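Local coordinates for protein (hdlp (histone deacetylase-like protein)) (PDB 1C3P) that probably works as a zinc-dependent deacetylase, being a bacterial relative of the histone deacetylases with a possible role in acetoin breakdown, at residues A[64-67]-A[68-71]; A[136-140]-A[141-145]. All blocks are in the same frame, centred on the assembly; numbering follows the deposited sequence.

Interaction 1. Residues A[64-67]-A[68-71]; sequences DYIN and TLME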
loop_
_atom_site.group_PDB
_atom_site.type_symbol
_atom_site.label_atom_id
_atom_site.label_comp_id
_atom_site.label_asym_id
_atom_site.label_seq_id
_atom_site.Cartn_x
_atom_site.Cartn_y
_atom_site.Cartn_z
ATOM N N ASP A 64 14.560 20.223 5.307
ATOM C CA ASP A 64 15.471 20.337 4.171
ATOM C C ASP A 64 15.052 19.381 3.042
ATOM O O ASP A 64 15.121 19.737 1.857
ATOM C CB ASP A 64 16.913 20.022 4.578
ATOM C CG ASP A 64 17.076 18.607 5.124
ATOM O OD1 ASP A 64 18.216 18.091 5.136
ATOM O OD2 ASP A 64 16.069 18.010 5.560
ATOM N N TYR A 65 14.636 18.170 3.414
ATOM C CA TYR A 65 14.198 17.173 2.434
ATOM C C TYR A 65 12.903 17.630 1.754
ATOM O O TYR A 65 12.821 17.623 0.530
ATOM C CB TYR A 65 13.999 15.788 3.100
ATOM C CG TYR A 65 13.416 14.745 2.160
ATOM C CD1 TYR A 65 14.029 14.455 0.933
ATOM C CD2 TYR A 65 12.233 14.067 2.483
ATOM C CE1 TYR A 65 13.475 13.521 0.045
ATOM C CE2 TYR A 65 11.670 13.132 1.601
ATOM C CZ TYR A 65 12.286 12.866 0.387
ATOM O OH TYR A 65 11.697 11.987 -0.503
ATOM N N ILE A 66 11.911 18.038 2.541
ATOM C CA ILE A 66 10.645 18.498 1.984
ATOM C C ILE A 66 10.895 19.698 1.093
ATOM O O ILE A 66 10.365 19.746 -0.011
ATOM C CB ILE A 66 9.630 18.887 3.097
ATOM C CG1 ILE A 66 9.250 17.641 3.888
ATOM C CG2 ILE A 66 8.378 19.534 2.485
ATOM C CD1 ILE A 66 8.539 16.584 3.022
ATOM N N ASN A 67 11.708 20.659 1.551
ATOM C CA ASN A 67 11.969 21.843 0.729
ATOM C C ASN A 67 12.628 21.475 -0.588
ATOM O O ASN A 67 12.371 22.115 -1.616
ATOM C CB ASN A 67 12.833 22.885 1.454
ATOM C CG ASN A 67 12.087 23.590 2.581
ATOM O OD1 ASN A 67 10.862 23.602 2.621
ATOM N ND2 ASN A 67 12.831 24.195 3.489
ATOM N N THR A 68 13.453 20.433 -0.567
ATOM C CA THR A 68 14.123 19.995 -1.779
ATOM C C THR A 68 13.115 19.407 -2.766
ATOM O O THR A 68 13.207 19.645 -3.968
ATOM C CB THR A 68 15.216 18.956 -1.478
ATOM O OG1 THR A 68 16.227 19.563 -0.654
ATOM C CG2 THR A 68 15.861 18.484 -2.764
ATOM N N LEU A 69 12.143 18.655 -2.263
ATOM C CA LEU A 69 11.134 18.090 -3.152
ATOM C C LEU A 69 10.332 19.214 -3.814
ATOM O O LEU A 69 10.010 19.153 -5.005
ATOM C CB LEU A 69 10.169 17.178 -2.380
ATOM C CG LEU A 69 10.717 15.885 -1.770
ATOM C CD1 LEU A 69 9.644 15.207 -0.927
ATOM C CD2 LEU A 69 11.175 14.964 -2.875
ATOM N N MET A 70 10.000 20.240 -3.042
ATOM C CA MET A 70 9.234 21.357 -3.594
ATOM C C MET A 70 10.010 22.141 -4.642
ATOM O O MET A 70 9.447 22.555 -5.648
ATOM C CB MET A 70 8.802 22.308 -2.491
ATOM C CG MET A 70 7.960 21.628 -1.415
ATOM S SD MET A 70 7.447 22.788 -0.104
ATOM C CE MET A 70 6.167 23.669 -0.960
ATOM N N GLU A 71 11.292 22.372 -4.386
ATOM C CA GLU A 71 12.129 23.116 -5.321
ATOM C C GLU A 71 12.389 22.293 -6.580
ATOM O O GLU A 71 12.283 22.798 -7.705
ATOM C CB GLU A 71 13.461 23.476 -4.662
ATOM C CG GLU A 71 14.384 24.249 -5.565
ATOM C CD GLU A 71 14.020 25.723 -5.671
ATOM O OE1 GLU A 71 14.835 26.493 -6.230
ATOM O OE2 GLU A 71 12.935 26.114 -5.193
#
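Leu69 lays its isobutyl group over one face of the Tyr65 ring, one helical turn back. Its CD1 sits 4.1 Å from the centroid of the Tyr65 ring, 27° off the ring normal, a CH-pi contact, and CG lies above the same face toward the rim. The ring reaches this place because Tyr65 sets CG anti to its own N (chi1 174°). On the neighbouring row of the helix, Ile66 CG2 meets Met70 SD at 4.3 Å. The polar side differs: Thr68 OG1 turns back to Asp64 O at 2.7 Å, and Thr68 N binds the same oxygen at 3.0 Å from the opposite face of its carbonyl plane, a double grip on one acceptor. Further out, Tyr65 OH bonds to Tyr143 O, and Ile66, Leu69 and Met70 all rest on Phe100 of helix 98-118. A phenylalanine in place of Tyr65 would probably leave Tyr143 O without its hydroxyl partner and the helix without that tie to the loop. Backbone bonds from Leu69, Met70 and Glu71 to the carbonyls four residues earlier complete the i to i+4 pattern of an amphipathic alpha-helix, here helix 63-75 on the flank of the deacetylase fold.

Interaction 2. Residues A[136-140]-A[141-145]; sequences SRANG and FCYIN
The Tyr143 ring meets Ala138 obliquely, CD2 standing 4.0 Å from Ala138 CB, while Phe141 CB points away from 136-140 and the carbonyl of Gly140 lies obliquely to the Phe141 ring. The positive phi of Phe141 sets CB close to this carbonyl, and CG, beside the backbone N (chi1 -52°), stays 3.2 Å from Gly140 O. Both aromatics belong to a tight hairpin, Phe141 in its turn and Tyr143 on the returning arm. Asn139 N donates to Cys142 O at 2.9 Å, nearly straight (167°) and in the carbonyl plane; the return bond, Cys142 N to Asn139 O, is equally short at 2.9 Å, but its donor stands 55° out of the carbonyl plane. Asn139 and Cys142 thus form a single antiparallel hydrogen-bonded pair, closed by a type I' turn in which Gly140 and Phe141 both have positive phi. Glycine suits the first of these positions, whereas Phe141 is a larger residue in a left-handed conformation. Ala138 adds a CA-H...O contact to Cys142 O, 3.4 Å from its CA. Cys142, at the base of the turn, brings SG to 3.6 Å from Gly140 O.

The turn is gripped from outside: Glu92 accepts from Gly140 N, Asn93 from Phe141 N, and Tyr17 bonds to Phe141 O. The Phe141 side chain is about 7 Å from that of the zinc ligand His170 and about 8 Å from that of Asp258. This places the turn beside the metal site, and in histone deacetylases a phenylalanine after glycine here lines the active-site channel. The hairpin belongs to the loop between strand 122-125 and helix 146-156, with Asn145 as N-cap of that helix, its OD1 bonded to Ala148 N; Tyr143 and Ile144 pack on helix 98-118, and Ala138 against helix 63-75.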
loop_
_atom_site.group_PDB
_atom_site.type_symbol
_atom_site.label_atom_id
_atom_site.label_comp_id
_atom_site.label_asym_id
_atom_site.label_seq_id
_atom_site.Cartn_x
_atom_site.Cartn_y
_atom_site.Cartn_z
ATOM N N SER A 136 14.395 11.498 5.438
ATOM C CA SER A 136 15.055 12.521 4.654
ATOM C C SER A 136 15.574 12.013 3.326
ATOM O O SER A 136 16.570 12.529 2.821
ATOM C CB SER A 136 16.226 13.095 5.467
ATOM O OG SER A 136 15.799 13.476 6.762
ATOM N N ARG A 137 14.900 11.032 2.725
ATOM C CA ARG A 137 15.374 10.491 1.453
ATOM C C ARG A 137 14.315 9.702 0.674
ATOM O O ARG A 137 13.545 8.966 1.272
ATOM C CB ARG A 137 16.582 9.583 1.725
ATOM C CG ARG A 137 16.972 8.668 0.587
ATOM C CD ARG A 137 18.099 7.742 1.028
ATOM N NE ARG A 137 19.382 8.429 1.091
ATOM C CZ ARG A 137 20.226 8.524 0.068
ATOM N NH1 ARG A 137 19.923 7.971 -1.099
ATOM N NH2 ARG A 137 21.371 9.177 0.210
ATOM N N ALA A 138 14.304 9.843 -0.654
ATOM C CA ALA A 138 13.345 9.119 -1.493
ATOM C C ALA A 138 13.789 7.659 -1.643
ATOM O O ALA A 138 14.974 7.347 -1.510
ATOM C CB ALA A 138 13.233 9.796 -2.894
ATOM N N ASN A 139 12.850 6.760 -1.915
ATOM C CA ASN A 139 13.199 5.364 -2.040
ATOM C C ASN A 139 12.034 4.536 -2.568
ATOM O O ASN A 139 10.887 4.749 -2.170
ATOM C CB ASN A 139 13.643 4.844 -0.656
ATOM C CG ASN A 139 13.983 3.370 -0.659
ATOM O OD1 ASN A 139 14.885 2.928 -1.374
ATOM N ND2 ASN A 139 13.267 2.597 0.156
ATOM N N GLY A 140 12.337 3.605 -3.471
ATOM C CA GLY A 140 11.311 2.726 -4.014
ATOM C C GLY A 140 10.108 3.408 -4.640
ATOM O O GLY A 140 8.971 2.969 -4.435
ATOM N N PHE A 141 10.354 4.467 -5.408
ATOM C CA PHE A 141 9.295 5.220 -6.085
ATOM C C PHE A 141 8.556 6.118 -5.112
ATOM O O PHE A 141 7.652 6.830 -5.515
ATOM C CB PHE A 141 8.217 4.312 -6.693
ATOM C CG PHE A 141 8.726 3.213 -7.582
ATOM C CD1 PHE A 141 7.862 2.168 -7.945
ATOM C CD2 PHE A 141 10.023 3.215 -8.083
ATOM C CE1 PHE A 141 8.282 1.156 -8.783
ATOM C CE2 PHE A 141 10.451 2.192 -8.933
ATOM C CZ PHE A 141 9.575 1.164 -9.282
ATOM N N CYS A 142 8.908 6.066 -3.831
ATOM C CA CYS A 142 8.222 6.894 -2.845
ATOM C C CYS A 142 9.037 8.112 -2.404
ATOM O O CYS A 142 10.247 8.000 -2.153
ATOM C CB CYS A 142 7.882 6.051 -1.610
ATOM S SG CYS A 142 6.853 4.611 -1.960
ATOM N N TYR A 143 8.365 9.264 -2.308
ATOM C CA TYR A 143 9.005 10.504 -1.878
ATOM C C TYR A 143 8.526 10.934 -0.496
ATOM O O TYR A 143 9.281 11.544 0.260
ATOM C CB TYR A 143 8.737 11.656 -2.851
ATOM C CG TYR A 143 9.040 11.326 -4.297
ATOM C CD1 TYR A 143 8.099 10.675 -5.093
ATOM C CD2 TYR A 143 10.267 11.672 -4.868
ATOM C CE1 TYR A 143 8.369 10.377 -6.441
ATOM C CE2 TYR A 143 10.550 11.380 -6.205
ATOM C CZ TYR A 143 9.591 10.735 -6.984
ATOM O OH TYR A 143 9.837 10.482 -8.317
ATOM N N ILE A 144 7.273 10.625 -0.168
ATOM C CA ILE A 144 6.723 10.977 1.135
ATOM C C ILE A 144 6.129 9.702 1.724
ATOM O O ILE A 144 5.391 8.986 1.041
ATOM C CB ILE A 144 5.636 12.043 0.990
ATOM C CG1 ILE A 144 6.236 13.287 0.311
ATOM C CG2 ILE A 144 4.996 12.338 2.343
ATOM C CD1 ILE A 144 5.267 14.461 0.128
ATOM N N ASN A 145 6.454 9.409 2.981
ATOM C CA ASN A 145 5.953 8.192 3.624
ATOM C C ASN A 145 4.635 8.518 4.357
ATOM O O ASN A 145 4.658 8.908 5.525
ATOM C CB ASN A 145 7.008 7.684 4.616
ATOM C CG ASN A 145 6.753 6.256 5.052
ATOM O OD1 ASN A 145 5.664 5.921 5.505
ATOM N ND2 ASN A 145 7.757 5.403 4.899
#

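From the N terminus, the chain first forms interaction 1 within helix 63-75, a contact of successive helical turns that closes no loop. It then passes through helices 82-86 and 98-118 and strand 122-125 before reaching interaction 2, where the type I' turn closes a short hairpin ahead of helix 146-156. The two lie in series, neither nesting nor crossing, with centres about 12 Å apart. They meet directly through the Tyr65 hydroxyl, which reaches the backbone of 141-145, and through the Tyr65 ring, which packs on the backbone at Ser136. Peripheral helix 63-75 is thereby tied to the loop beside the zinc site.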